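Long-range contact in ATP:cob(I)alamin adenosyltransferase (Salmonella enterica subsp. enterica serovar Livingstone, PDB 5CX7), which probably converts cob(I)alamin to adenosylcobalamin, the cofactor of propanediol dehydratase, and binds heme in its C-terminal domain: residues Y108-I122 and A134-Q147. Residues are numbered along the deposited sequence; the frame is centred on the assembly and turned at random.
Sequences YALWRDGILIGGLGI and AQTAIAAINVGTHQ
The C-terminal tail packs on the indole of Trp-111, with the backbone from His-146 to Gln-147 crossing one face. Gln-147 CB sits 3.7 Å from the centroid of the six-membered ring, 12° off the normal, a CH-pi contact. Leu-116 CD1 touches the opposite face near its rim. Gln-147 runs on past the ring because its chi1 of -179° turns CG away from the backbone N, and its NE2 donates to Gly-114 O at 3.0 Å. Water 2 links Gly-114 N to the terminal carboxylate of Gln-147. Trp-111 forms one antiparallel hydrogen-bonded pair with Gly-144: Trp-111 N to Gly-144 O is 2.8 Å, Gly-144 N to Trp-111 O 2.9 Å. The tail thus pairs briefly with strand 107-112.

Tyr-108 meets the helix. Its CB touches Ile-138 CD1 at 3.5 Å, and ring atom CD1 of Tyr-108 rests on Ala-134 CB. Gln-135 NE2 donates to Tyr-108 OH (2.7 Å), which lies close to the plane of the amide; ring and amide planes stand 79° apart. Leu-110 and Leu-120 pack their CD2 methyls on Ile-138 CG1.

Helix 127-139 packs on the antiparallel sheet of this HbpS-like (GAF clan) domain, at the beta hairpin with its type I' turn from Arg-112 to Ile-115. Residues 134-139 run nearly parallel to strand 108-112. Ile-141 leans on helix 14-31, which carries the probable heme ligand His-18, and Arg-112 forms a salt bridge with Asp-16 there.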
loop_
_atom_site.group_PDB
_atom_site.type_symbol
_atom_site.label_atom_id
_atom_site.label_comp_id
_atom_site.label_asym_id
_atom_site.label_seq_id
_atom_site.Cartn_x
_atom_site.Cartn_y
_atom_site.Cartn_z
ATOM N N TYR E 108 20.748 0.093 -16.600
ATOM C CA TYR E 108 21.389 1.076 -17.425
ATOM C C TYR E 108 20.371 1.887 -18.200
ATOM O O TYR E 108 19.353 1.382 -18.666
ATOM C CB TYR E 108 22.324 0.391 -18.448
ATOM C CG TYR E 108 23.529 -0.125 -17.812
ATOM C CD1 TYR E 108 23.502 -1.372 -17.203
ATOM C CD2 TYR E 108 24.726 0.551 -17.841
ATOM C CE1 TYR E 108 24.633 -1.897 -16.659
ATOM C CE2 TYR E 108 25.882 0.051 -17.214
ATOM C CZ TYR E 108 25.797 -1.202 -16.649
ATOM O OH TYR E 108 26.858 -1.806 -16.043
ATOM N N ALA E 109 20.638 3.175 -18.303
ATOM C CA ALA E 109 19.880 4.073 -19.130
ATOM C C ALA E 109 20.392 3.951 -20.573
ATOM O O ALA E 109 21.573 3.727 -20.794
ATOM C CB ALA E 109 20.055 5.485 -18.661
ATOM N N LEU E 110 19.485 4.013 -21.517
ATOM C CA LEU E 110 19.795 3.805 -22.934
ATOM C C LEU E 110 19.594 5.150 -23.653
ATOM O O LEU E 110 18.502 5.726 -23.602
ATOM C CB LEU E 110 18.908 2.765 -23.527
ATOM C CG LEU E 110 18.874 1.425 -22.778
ATOM C CD1 LEU E 110 17.855 0.499 -23.393
ATOM C CD2 LEU E 110 20.229 0.752 -22.743
ATOM N N TRP E 111 20.617 5.569 -24.385
ATOM C CA TRP E 111 20.640 6.868 -25.077
ATOM C C TRP E 111 21.028 6.738 -26.555
ATOM O O TRP E 111 21.779 5.849 -26.930
ATOM C CB TRP E 111 21.682 7.772 -24.452
ATOM C CG TRP E 111 21.510 8.103 -23.043
ATOM C CD1 TRP E 111 21.876 7.348 -21.993
ATOM C CD2 TRP E 111 20.939 9.302 -22.502
ATOM N NE1 TRP E 111 21.554 7.986 -20.822
ATOM C CE2 TRP E 111 20.961 9.181 -21.111
ATOM C CE3 TRP E 111 20.431 10.476 -23.075
ATOM C CZ2 TRP E 111 20.506 10.209 -20.253
ATOM C CZ3 TRP E 111 19.951 11.481 -22.249
ATOM C CH2 TRP E 111 19.988 11.358 -20.865
ATOM N N ARG E 112 20.403 7.560 -27.404
ATOM C CA ARG E 112 20.727 7.646 -28.858
ATOM C C ARG E 112 20.719 9.101 -29.205
ATOM O O ARG E 112 19.670 9.737 -29.018
ATOM C CB ARG E 112 19.663 6.969 -29.757
ATOM C CG ARG E 112 20.183 5.854 -30.573
ATOM C CD ARG E 112 19.107 5.346 -31.565
ATOM N NE ARG E 112 19.425 3.962 -31.522
ATOM C CZ ARG E 112 18.563 2.965 -31.421
ATOM N NH1 ARG E 112 17.246 3.150 -31.376
ATOM N NH2 ARG E 112 19.049 1.766 -31.402
ATOM N N ASP E 113 21.798 9.583 -29.820
ATOM C CA ASP E 113 21.859 10.978 -30.307
ATOM C C ASP E 113 21.466 11.999 -29.243
ATOM O O ASP E 113 20.671 12.908 -29.516
ATOM C CB ASP E 113 20.962 11.180 -31.550
ATOM C CG ASP E 113 21.354 10.293 -32.749
ATOM O OD1 ASP E 113 22.514 9.822 -32.826
ATOM O OD2 ASP E 113 20.458 9.963 -33.588
ATOM N N GLY E 114 21.962 11.797 -28.024
ATOM C CA GLY E 114 21.623 12.658 -26.910
ATOM C C GLY E 114 20.220 12.533 -26.317
ATOM O O GLY E 114 19.861 13.314 -25.435
ATOM N N ILE E 115 19.426 11.563 -26.766
ATOM C CA ILE E 115 18.046 11.406 -26.344
ATOM C C ILE E 115 17.961 10.121 -25.506
ATOM O O ILE E 115 18.397 9.057 -25.943
ATOM C CB ILE E 115 17.077 11.317 -27.545
ATOM C CG1 ILE E 115 17.168 12.585 -28.453
ATOM C CG2 ILE E 115 15.638 11.100 -27.095
ATOM C CD1 ILE E 115 16.698 13.853 -27.785
ATOM N N LEU E 116 17.292 10.229 -24.367
ATOM C CA LEU E 116 17.020 9.074 -23.526
ATOM C C LEU E 116 15.911 8.265 -24.165
ATOM O O LEU E 116 14.802 8.742 -24.413
ATOM C CB LEU E 116 16.569 9.518 -22.137
ATOM C CG LEU E 116 16.193 8.379 -21.156
ATOM C CD1 LEU E 116 17.432 7.603 -20.800
ATOM C CD2 LEU E 116 15.539 8.968 -19.916
ATOM N N ILE E 117 16.160 6.976 -24.403
ATOM C CA ILE E 117 15.138 6.147 -25.076
ATOM C C ILE E 117 14.579 4.990 -24.232
ATOM O O ILE E 117 13.648 4.317 -24.682
ATOM C CB ILE E 117 15.639 5.594 -26.470
ATOM C CG1 ILE E 117 16.890 4.711 -26.378
ATOM C CG2 ILE E 117 15.950 6.778 -27.418
ATOM C CD1 ILE E 117 17.282 4.052 -27.731
ATOM N N GLY E 118 15.221 4.701 -23.116
ATOM C CA GLY E 118 14.770 3.593 -22.306
ATOM C C GLY E 118 15.760 3.241 -21.242
ATOM O O GLY E 118 16.741 3.920 -21.018
ATOM N N GLY E 119 15.442 2.125 -20.613
ATOM C CA GLY E 119 16.162 1.565 -19.519
ATOM C C GLY E 119 16.119 0.064 -19.591
ATOM O O GLY E 119 15.128 -0.543 -19.984
ATOM N N LEU E 120 17.250 -0.530 -19.253
ATOM C CA LEU E 120 17.366 -2.002 -19.191
ATOM C C LEU E 120 17.739 -2.391 -17.783
ATOM O O LEU E 120 18.649 -1.831 -17.214
ATOM C CB LEU E 120 18.448 -2.490 -20.188
ATOM C CG LEU E 120 18.862 -3.943 -20.074
ATOM C CD1 LEU E 120 17.813 -4.814 -20.653
ATOM C CD2 LEU E 120 20.206 -4.195 -20.779
ATOM N N GLY E 121 17.120 -3.439 -17.289
ATOM C CA GLY E 121 17.417 -3.984 -15.995
ATOM C C GLY E 121 17.522 -5.484 -15.950
ATOM O O GLY E 121 16.751 -6.196 -16.577
ATOM N N ILE E 122 18.546 -5.958 -15.247
ATOM C CA ILE E 122 18.830 -7.372 -15.088
ATOM C C ILE E 122 18.969 -7.707 -13.624
ATOM O O ILE E 122 19.633 -6.999 -12.900
ATOM C CB ILE E 122 20.204 -7.781 -15.733
ATOM C CG1 ILE E 122 20.254 -7.369 -17.239
ATOM C CG2 ILE E 122 20.435 -9.255 -15.566
ATOM C CD1 ILE E 122 19.238 -8.097 -18.150
ATOM N N ALA E 134 23.757 -7.090 -18.692
ATOM C CA ALA E 134 23.214 -5.861 -19.182
ATOM C C ALA E 134 24.146 -5.213 -20.223
ATOM O O ALA E 134 23.691 -4.795 -21.265
ATOM C CB ALA E 134 22.966 -4.903 -18.028
ATOM N N GLN E 135 25.412 -5.117 -19.911
ATOM C CA GLN E 135 26.397 -4.515 -20.832
ATOM C C GLN E 135 26.520 -5.279 -22.141
ATOM O O GLN E 135 26.598 -4.684 -23.204
ATOM C CB GLN E 135 27.773 -4.418 -20.183
ATOM C CG GLN E 135 27.875 -3.378 -19.079
ATOM C CD GLN E 135 29.024 -3.707 -18.109
ATOM O OE1 GLN E 135 29.855 -4.530 -18.389
ATOM N NE2 GLN E 135 29.033 -3.065 -16.954
ATOM N N THR E 136 26.513 -6.585 -22.050
ATOM C CA THR E 136 26.562 -7.456 -23.240
ATOM C C THR E 136 25.352 -7.205 -24.117
ATOM O O THR E 136 25.479 -7.146 -25.334
ATOM C CB THR E 136 26.659 -8.956 -22.819
ATOM O OG1 THR E 136 27.799 -9.131 -21.999
ATOM C CG2 THR E 136 26.770 -9.897 -24.041
ATOM N N ALA E 137 24.156 -7.118 -23.515
ATOM C CA ALA E 137 22.933 -6.944 -24.269
ATOM C C ALA E 137 22.960 -5.595 -24.953
ATOM O O ALA E 137 22.600 -5.506 -26.132
ATOM C CB ALA E 137 21.738 -7.043 -23.351
ATOM N N ILE E 138 23.427 -4.575 -24.249
ATOM C CA ILE E 138 23.479 -3.238 -24.775
ATOM C C ILE E 138 24.442 -3.125 -25.973
ATOM O O ILE E 138 24.133 -2.467 -26.955
ATOM C CB ILE E 138 23.831 -2.245 -23.686
ATOM C CG1 ILE E 138 22.604 -2.069 -22.736
ATOM C CG2 ILE E 138 24.209 -0.881 -24.241
ATOM C CD1 ILE E 138 22.975 -1.468 -21.377
ATOM N N ALA E 139 25.565 -3.805 -25.874
ATOM C CA ALA E 139 26.534 -3.897 -26.979
ATOM C C ALA E 139 25.931 -4.552 -28.220
ATOM O O ALA E 139 26.425 -4.296 -29.307
ATOM C CB ALA E 139 27.805 -4.617 -26.518
ATOM N N ALA E 140 24.892 -5.398 -28.098
ATOM C CA ALA E 140 24.270 -6.046 -29.253
ATOM C C ALA E 140 23.480 -5.081 -30.126
ATOM O O ALA E 140 23.137 -5.420 -31.237
ATOM C CB ALA E 140 23.364 -7.193 -28.827
ATOM N N ILE E 141 23.150 -3.901 -29.630
ATOM C CA ILE E 141 22.441 -2.972 -30.447
ATOM C C ILE E 141 23.100 -1.679 -30.610
ATOM O O ILE E 141 22.440 -0.944 -31.213
ATOM C CB ILE E 141 20.957 -2.685 -29.971
ATOM C CG1 ILE E 141 20.897 -2.027 -28.590
ATOM C CG2 ILE E 141 20.166 -4.003 -29.940
ATOM C CD1 ILE E 141 19.537 -1.369 -28.289
ATOM N N ASN E 142 24.253 -1.242 -30.106
ATOM C CA ASN E 142 24.505 0.300 -30.557
ATOM C C ASN E 142 23.458 1.397 -30.156
ATOM O O ASN E 142 22.487 1.916 -30.853
ATOM C CB ASN E 142 24.600 0.220 -32.034
ATOM C CG ASN E 142 25.980 -0.048 -32.509
ATOM O OD1 ASN E 142 26.575 0.924 -32.677
ATOM N ND2 ASN E 142 26.472 -1.282 -32.806
ATOM N N VAL E 143 23.541 1.574 -28.872
ATOM C CA VAL E 143 23.018 2.669 -28.229
ATOM C C VAL E 143 24.103 2.909 -27.263
ATOM O O VAL E 143 24.949 2.045 -27.068
ATOM C CB VAL E 143 21.744 2.243 -27.453
ATOM C CG1 VAL E 143 20.559 2.034 -28.372
ATOM C CG2 VAL E 143 21.976 1.010 -26.606
ATOM N N GLY E 144 24.039 4.057 -26.653
ATOM C CA GLY E 144 24.958 4.407 -25.627
ATOM C C GLY E 144 24.292 4.294 -24.263
ATOM O O GLY E 144 23.054 4.179 -24.171
ATOM N N THR E 145 25.135 4.284 -23.256
ATOM C CA THR E 145 24.692 4.286 -21.851
ATOM C C THR E 145 24.866 5.627 -21.145
ATOM O O THR E 145 24.589 5.733 -19.959
ATOM C CB THR E 145 25.368 3.214 -21.052
ATOM O OG1 THR E 145 26.787 3.381 -21.115
ATOM C CG2 THR E 145 24.973 1.838 -21.603
ATOM N N HIS E 146 25.256 6.643 -21.897
ATOM C CA HIS E 146 25.364 8.000 -21.385
ATOM C C HIS E 146 24.952 8.931 -22.460
ATOM O O HIS E 146 25.008 8.599 -23.667
ATOM C CB HIS E 146 26.825 8.158 -21.116
ATOM C CG HIS E 146 27.282 9.482 -20.597
ATOM N ND1 HIS E 146 27.712 10.494 -21.431
ATOM C CD2 HIS E 146 27.530 9.902 -19.330
ATOM C CE1 HIS E 146 28.128 11.516 -20.697
ATOM N NE2 HIS E 146 28.026 11.183 -19.420
ATOM N N GLN E 147 24.468 10.088 -22.014
ATOM C CA GLN E 147 24.064 11.103 -22.920
ATOM C C GLN E 147 25.275 11.572 -23.712
ATOM O O GLN E 147 26.345 11.744 -23.133
ATOM C CB GLN E 147 23.520 12.311 -22.187
ATOM C CG GLN E 147 23.083 13.364 -23.168
ATOM C CD GLN E 147 22.249 14.420 -22.505
ATOM O OE1 GLN E 147 22.568 14.850 -21.423
ATOM N NE2 GLN E 147 21.182 14.842 -23.155
ATOM O OXT GLN E 147 25.082 11.885 -24.874
HETATM O O HOH W 1 23.419 4.168 -17.978
HETATM O O HOH W 2 23.735 9.801 -26.411
#